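Local coordinates for delta-aminolevulinic acid dehydratase (Toxoplasma gondii ME49, PDB 3OBK) that catalyses the condensation of two molecules of 5-aminolevulinic acid to porphobilinogen, an early step of tetrapyrrole biosynthesis, and assembles as an octamer, at the interface of chains A and B. Sequence-based numbering; all coordinates share one arbitrary frame. Chains: chain A/B, Delta-aminolevulinic acid dehydratase.

Contact 1: the interface of chains A and B. Residues chain A 187-188, 259; chain B 17, 19.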
# COMPACT_ATOMS: atom_id res chain seq x y z
N ASP A 187 -25.05 -18.41 6.04
CA ASP A 187 -24.42 -17.94 4.85
C ASP A 187 -25.44 -17.33 3.92
O ASP A 187 -26.49 -17.89 3.70
CB ASP A 187 -23.70 -19.08 4.16
CG ASP A 187 -22.42 -19.43 4.84
OD1 ASP A 187 -21.84 -18.52 5.46
OD2 ASP A 187 -22.01 -20.61 4.79
N GLY A 188 -25.13 -16.16 3.39
CA GLY A 188 -25.95 -15.57 2.34
C GLY A 188 -27.23 -14.92 2.78
O GLY A 188 -27.99 -14.46 1.94
N GLU A 259 -23.32 -7.97 -0.78
CA GLU A 259 -24.74 -8.37 -0.68
C GLU A 259 -25.71 -7.22 -0.36
O GLU A 259 -26.91 -7.44 -0.27
CB GLU A 259 -24.89 -9.49 0.37
CG GLU A 259 -24.30 -10.81 -0.11
CD GLU A 259 -24.42 -11.96 0.90
OE1 GLU A 259 -25.37 -12.00 1.74
OE2 GLU A 259 -23.53 -12.87 0.82
N LEU B 17 -30.47 -22.19 -1.63
CA LEU B 17 -30.01 -20.81 -1.85
C LEU B 17 -28.74 -20.90 -2.67
O LEU B 17 -27.76 -21.40 -2.17
CB LEU B 17 -29.72 -20.15 -0.53
CG LEU B 17 -28.93 -18.85 -0.66
CD1 LEU B 17 -29.72 -17.87 -1.57
CD2 LEU B 17 -28.64 -18.29 0.75
N ILE B 19 -25.95 -19.70 -3.49
CA ILE B 19 -24.72 -19.01 -3.23
C ILE B 19 -23.54 -19.99 -3.39
O ILE B 19 -23.64 -21.19 -3.03
CB ILE B 19 -24.78 -18.34 -1.85
CG1 ILE B 19 -23.53 -17.48 -1.64
CG2 ILE B 19 -24.95 -19.39 -0.75
CD1 ILE B 19 -23.76 -16.24 -0.80

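Contact 2: the interface of chains A and B. Residues chain A 244-248; chain B 38-39, 323.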
# COMPACT_ATOMS: atom_id res chain seq x y z
N SER A 244 -10.28 -17.58 17.23
CA SER A 244 -8.89 -17.66 16.86
C SER A 244 -8.55 -16.95 15.55
O SER A 244 -7.37 -16.84 15.20
CB SER A 244 -8.49 -19.11 16.71
OG SER A 244 -8.90 -19.91 17.78
N ASN A 245 -9.57 -16.47 14.83
CA ASN A 245 -9.40 -16.06 13.44
C ASN A 245 -9.68 -14.58 13.18
O ASN A 245 -10.69 -14.06 13.64
CB ASN A 245 -10.32 -16.92 12.58
CG ASN A 245 -9.95 -18.40 12.66
OD1 ASN A 245 -8.89 -18.75 13.20
ND2 ASN A 245 -10.81 -19.26 12.13
N SER A 246 -8.80 -13.94 12.41
CA SER A 246 -9.04 -12.53 11.96
C SER A 246 -9.25 -12.45 10.47
O SER A 246 -10.17 -11.78 10.02
CB SER A 246 -7.89 -11.58 12.37
OG SER A 246 -6.62 -12.12 12.00
N ARG A 247 -8.40 -13.12 9.70
CA ARG A 247 -8.55 -13.11 8.23
C ARG A 247 -9.99 -13.46 7.78
O ARG A 247 -10.56 -12.85 6.86
CB ARG A 247 -7.51 -14.03 7.60
CG ARG A 247 -7.68 -14.33 6.13
CD ARG A 247 -6.82 -15.57 5.71
NE ARG A 247 -7.18 -16.75 6.52
CZ ARG A 247 -6.49 -17.89 6.58
NH1 ARG A 247 -6.92 -18.89 7.37
NH2 ARG A 247 -5.38 -18.04 5.86
N GLU A 248 -10.57 -14.45 8.44
CA GLU A 248 -11.95 -14.83 8.17
C GLU A 248 -12.91 -13.63 8.30
O GLU A 248 -13.89 -13.54 7.57
CB GLU A 248 -12.37 -15.96 9.12
CG GLU A 248 -13.65 -16.64 8.76
CD GLU A 248 -14.04 -17.73 9.78
OE1 GLU A 248 -13.34 -17.93 10.82
OE2 GLU A 248 -15.08 -18.39 9.51
N GLU B 38 -6.23 -20.00 12.94
CA GLU B 38 -5.14 -19.09 12.68
C GLU B 38 -4.29 -18.75 13.90
O GLU B 38 -3.13 -18.34 13.73
CB GLU B 38 -5.68 -17.75 12.13
CG GLU B 38 -6.51 -17.76 10.84
CD GLU B 38 -7.28 -16.45 10.65
OE1 GLU B 38 -6.73 -15.34 10.96
OE2 GLU B 38 -8.47 -16.51 10.23
N ASN B 39 -4.81 -18.83 15.13
CA ASN B 39 -4.01 -18.43 16.29
C ASN B 39 -4.10 -19.45 17.41
O ASN B 39 -5.17 -20.07 17.60
CB ASN B 39 -4.44 -17.07 16.81
CG ASN B 39 -3.99 -15.94 15.90
OD1 ASN B 39 -2.89 -15.44 16.03
ND2 ASN B 39 -4.85 -15.53 14.99
N ARG B 323 -4.75 -13.23 18.76
CA ARG B 323 -5.30 -12.83 17.47
C ARG B 323 -5.01 -11.37 17.14
O ARG B 323 -4.69 -11.06 16.01
CB ARG B 323 -6.80 -13.04 17.45
CG ARG B 323 -7.42 -12.83 16.10
CD ARG B 323 -8.94 -12.65 16.20
NE ARG B 323 -9.26 -11.55 17.10
CZ ARG B 323 -9.93 -11.67 18.25
NH1 ARG B 323 -10.39 -12.85 18.66
NH2 ARG B 323 -10.15 -10.60 19.00
O HOH W 1 -4.53 -12.98 13.40

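Contact 3: the interface of chains A and B. Residues chain A 158, 187, 251-252; chain B 21-24.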
# COMPACT_ATOMS: atom_id res chain seq x y z
N ASN A 158 -28.75 -24.37 6.67
CA ASN A 158 -28.55 -23.00 6.27
C ASN A 158 -29.71 -22.37 5.51
O ASN A 158 -30.25 -21.36 5.93
CB ASN A 158 -27.31 -22.86 5.41
CG ASN A 158 -26.83 -21.44 5.36
OD1 ASN A 158 -26.14 -20.99 6.28
ND2 ASN A 158 -27.22 -20.70 4.31
N ASP A 187 -25.05 -18.41 6.04
CA ASP A 187 -24.42 -17.94 4.85
C ASP A 187 -25.44 -17.33 3.92
O ASP A 187 -26.49 -17.89 3.70
CB ASP A 187 -23.70 -19.08 4.16
CG ASP A 187 -22.42 -19.43 4.84
OD1 ASP A 187 -21.84 -18.52 5.46
OD2 ASP A 187 -22.01 -20.61 4.79
N ARG A 251 -13.28 -11.96 4.99
CA ARG A 251 -14.11 -12.73 4.10
C ARG A 251 -15.59 -12.37 4.39
O ARG A 251 -16.34 -12.05 3.49
CB ARG A 251 -13.83 -14.21 4.31
CG ARG A 251 -14.16 -15.06 3.15
CD ARG A 251 -14.03 -16.56 3.46
NE ARG A 251 -14.80 -17.31 2.47
CZ ARG A 251 -15.04 -18.61 2.51
NH1 ARG A 251 -14.56 -19.34 3.49
NH2 ARG A 251 -15.76 -19.18 1.53
N GLU A 252 -15.98 -12.36 5.65
CA GLU A 252 -17.37 -12.10 5.97
C GLU A 252 -17.76 -10.65 5.66
O GLU A 252 -18.83 -10.40 5.08
CB GLU A 252 -17.67 -12.45 7.43
CG GLU A 252 -17.61 -14.00 7.71
CD GLU A 252 -18.93 -14.72 7.40
OE1 GLU A 252 -19.96 -14.06 7.19
OE2 GLU A 252 -18.95 -15.98 7.38
N ALA B 21 -19.89 -19.30 -2.37
CA ALA B 21 -18.99 -19.26 -1.21
C ALA B 21 -19.85 -19.51 0.03
O ALA B 21 -20.87 -18.87 0.16
CB ALA B 21 -18.30 -17.92 -1.11
N ARG B 22 -19.47 -20.45 0.88
CA ARG B 22 -20.21 -20.78 2.13
C ARG B 22 -19.19 -20.87 3.25
O ARG B 22 -18.63 -21.94 3.48
CB ARG B 22 -20.97 -22.12 2.04
CG ARG B 22 -22.28 -22.09 1.26
CD ARG B 22 -23.04 -23.43 1.25
NE ARG B 22 -24.14 -23.40 0.26
CZ ARG B 22 -25.40 -23.05 0.51
NH1 ARG B 22 -25.82 -22.75 1.73
NH2 ARG B 22 -26.28 -23.03 -0.48
N PRO B 23 -18.91 -19.74 3.93
CA PRO B 23 -17.93 -19.74 5.00
C PRO B 23 -18.23 -20.74 6.11
O PRO B 23 -17.33 -21.20 6.79
CB PRO B 23 -18.01 -18.32 5.53
CG PRO B 23 -18.44 -17.52 4.39
CD PRO B 23 -19.32 -18.38 3.58
N ARG B 24 -19.49 -21.08 6.30
CA ARG B 24 -19.85 -22.10 7.28
C ARG B 24 -19.18 -23.44 7.06
O ARG B 24 -19.00 -24.20 8.02
CB ARG B 24 -21.38 -22.28 7.36
CG ARG B 24 -22.06 -21.13 8.10
CD ARG B 24 -23.53 -21.42 8.40
NE ARG B 24 -23.67 -22.57 9.27
CZ ARG B 24 -24.76 -23.30 9.40
NH1 ARG B 24 -25.87 -23.01 8.72
NH2 ARG B 24 -24.75 -24.34 10.22
O HOH W 2 -16.49 -21.59 0.38
O HOH W 3 -15.81 -22.02 3.60
O HOH W 4 -24.00 -22.52 4.24

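Contact 1: the interface of chains A and B
B:Ile19 points its delta-methyl into a corner formed by A:Gly188 and A:Glu259, where the N-terminal arm of chain B runs over the barrel of chain A. This is the tighter half of the contact. CG1 lies trans to the backbone N (chi1 -174°), which turns the CG1 branch, with CD1 at its end, towards the partner chain. There CD1 meets the CA of A:Gly188 at 3.9 Å, against a backbone that has no side chain to stand in between. Beside it comes the carboxylate of A:Glu259, whose OE2 is 3.7 Å from CD1 of B:Ile19; the two side chains run at about a right angle. The glutamate reaches this far because it is stretched beyond CG (chi2 179°). B:Ile19 loses 39 Å² of surface here, more than any other residue of the patch. The looser half belongs to B:Leu17, which gives up 7 Å² and touches chain A by one branch. The touches of these two methyls are van der Waals in kind, made on backbone and carboxylate atoms, and probably help to lay the arm along its neighbour. On the loose side, the CD2 methyl of B:Leu17 rests 3.7 Å from the carbonyl O of A:Asp187.

Contact 2: the interface of chains A and B
B:Glu38 sets its carboxylate at the N-terminal start of helix 247-258 of chain A, in the manner of a capping group supplied by the neighbouring subunit. Hydrogen bonds to backbone NH groups come first. B:Glu38 OE1 accepts from A:Ser246 N at 2.9 Å, from above the carboxylate plane, and from A:Arg247 N at 3.1 Å, on the syn side. The helix start would probably favour a negative charge here. Two more bonds join side chain to backbone. A:Asn245 OD1 takes the NH of B:Glu38 at 3.0 Å, nearly straight at the hydrogen (168°), and B:Asn39 ND2 gives to A:Ser244 O at 2.8 Å, which lies in the plane of the donor amide. By stacking, the amide of A:Asn245 lies almost parallel to the carboxylate of B:Glu38, their planes 8° apart, while its ND2 binds A:Glu248 OE1 at 3.1 Å within chain A. The ionic term is long: A:Arg247, bent at chi3, brings NE to 3.9 Å from B:Glu38 OE2 in a salt bridge, the guanidinium turned 60° from the carboxylate. A water adds a further link: water 1 joins B:Asn39 ND2 and B:Arg323 O to chain A, its oxygen 2.7 Å from the hydroxyl OG of A:Ser246.

Contact 3: the interface of chains A and B
The 3-10 turn 23-27 in the N-terminal arm of chain B, a segment by which porphobilinogen synthase subunits embrace one another, sits against A:Asp187, the first residue of helix 158-175 and the body of helix 247-258, with B:Pro23 and B:Arg24 in the lead. The carboxylate of A:Asp187 meets the beginning of the turn: its OD2 receives B:Arg24 N at 3.0 Å through the syn lone pair, and its CG lies 3.5 Å from CD of B:Pro23. The proline ring also covers one face of the A:Arg251 guanidinium, its CG 4.0 Å above the plane and over the centre. A:Arg251 gets there with an extended chain, CG trans to the backbone N (chi1 -156°). In the plane of that guanidinium, water 2 leads from NH2 to B:Arg22 N, and water 3 leads from NH1 to B:Arg22 O. At the opposite end B:Arg24 bends at chi3 (63°) and presents NH1 to A:Asn158 OD1 at 3.2 Å, in the carbonyl plane and on a lone pair. The same oxygen accepts A:Asp187 N at 2.8 Å, while A:Asn158 ND2 donates to A:Asp187 O at 3.0 Å; this pair of bonds fixes the amide flip and presents OD1 to the arginine. B:Arg22 approaches with its guanidinium perpendicular to that amide, and its NH1 binds water 4, which lies 2.8 Å from A:Asp187 OD2.

Contact 1 and contact 3 are close neighbours, their C-alpha centres about 7 Å apart, and they share A:Asp187: its carbonyl O serves the former and its carboxylate the latter. Contact 2 lies about 22 Å from contact 1 and 15 Å from contact 3, yet helix 247-258 of chain A links it to contact 3, with its start in one and A:Arg251 and A:Glu252 in the other. Chain B thus follows chain A from methyl packing through a polar turn to a helix cap. Two-fold symmetry repeats all three with the chains exchanged, consistent with a dimeric unit of the octamer.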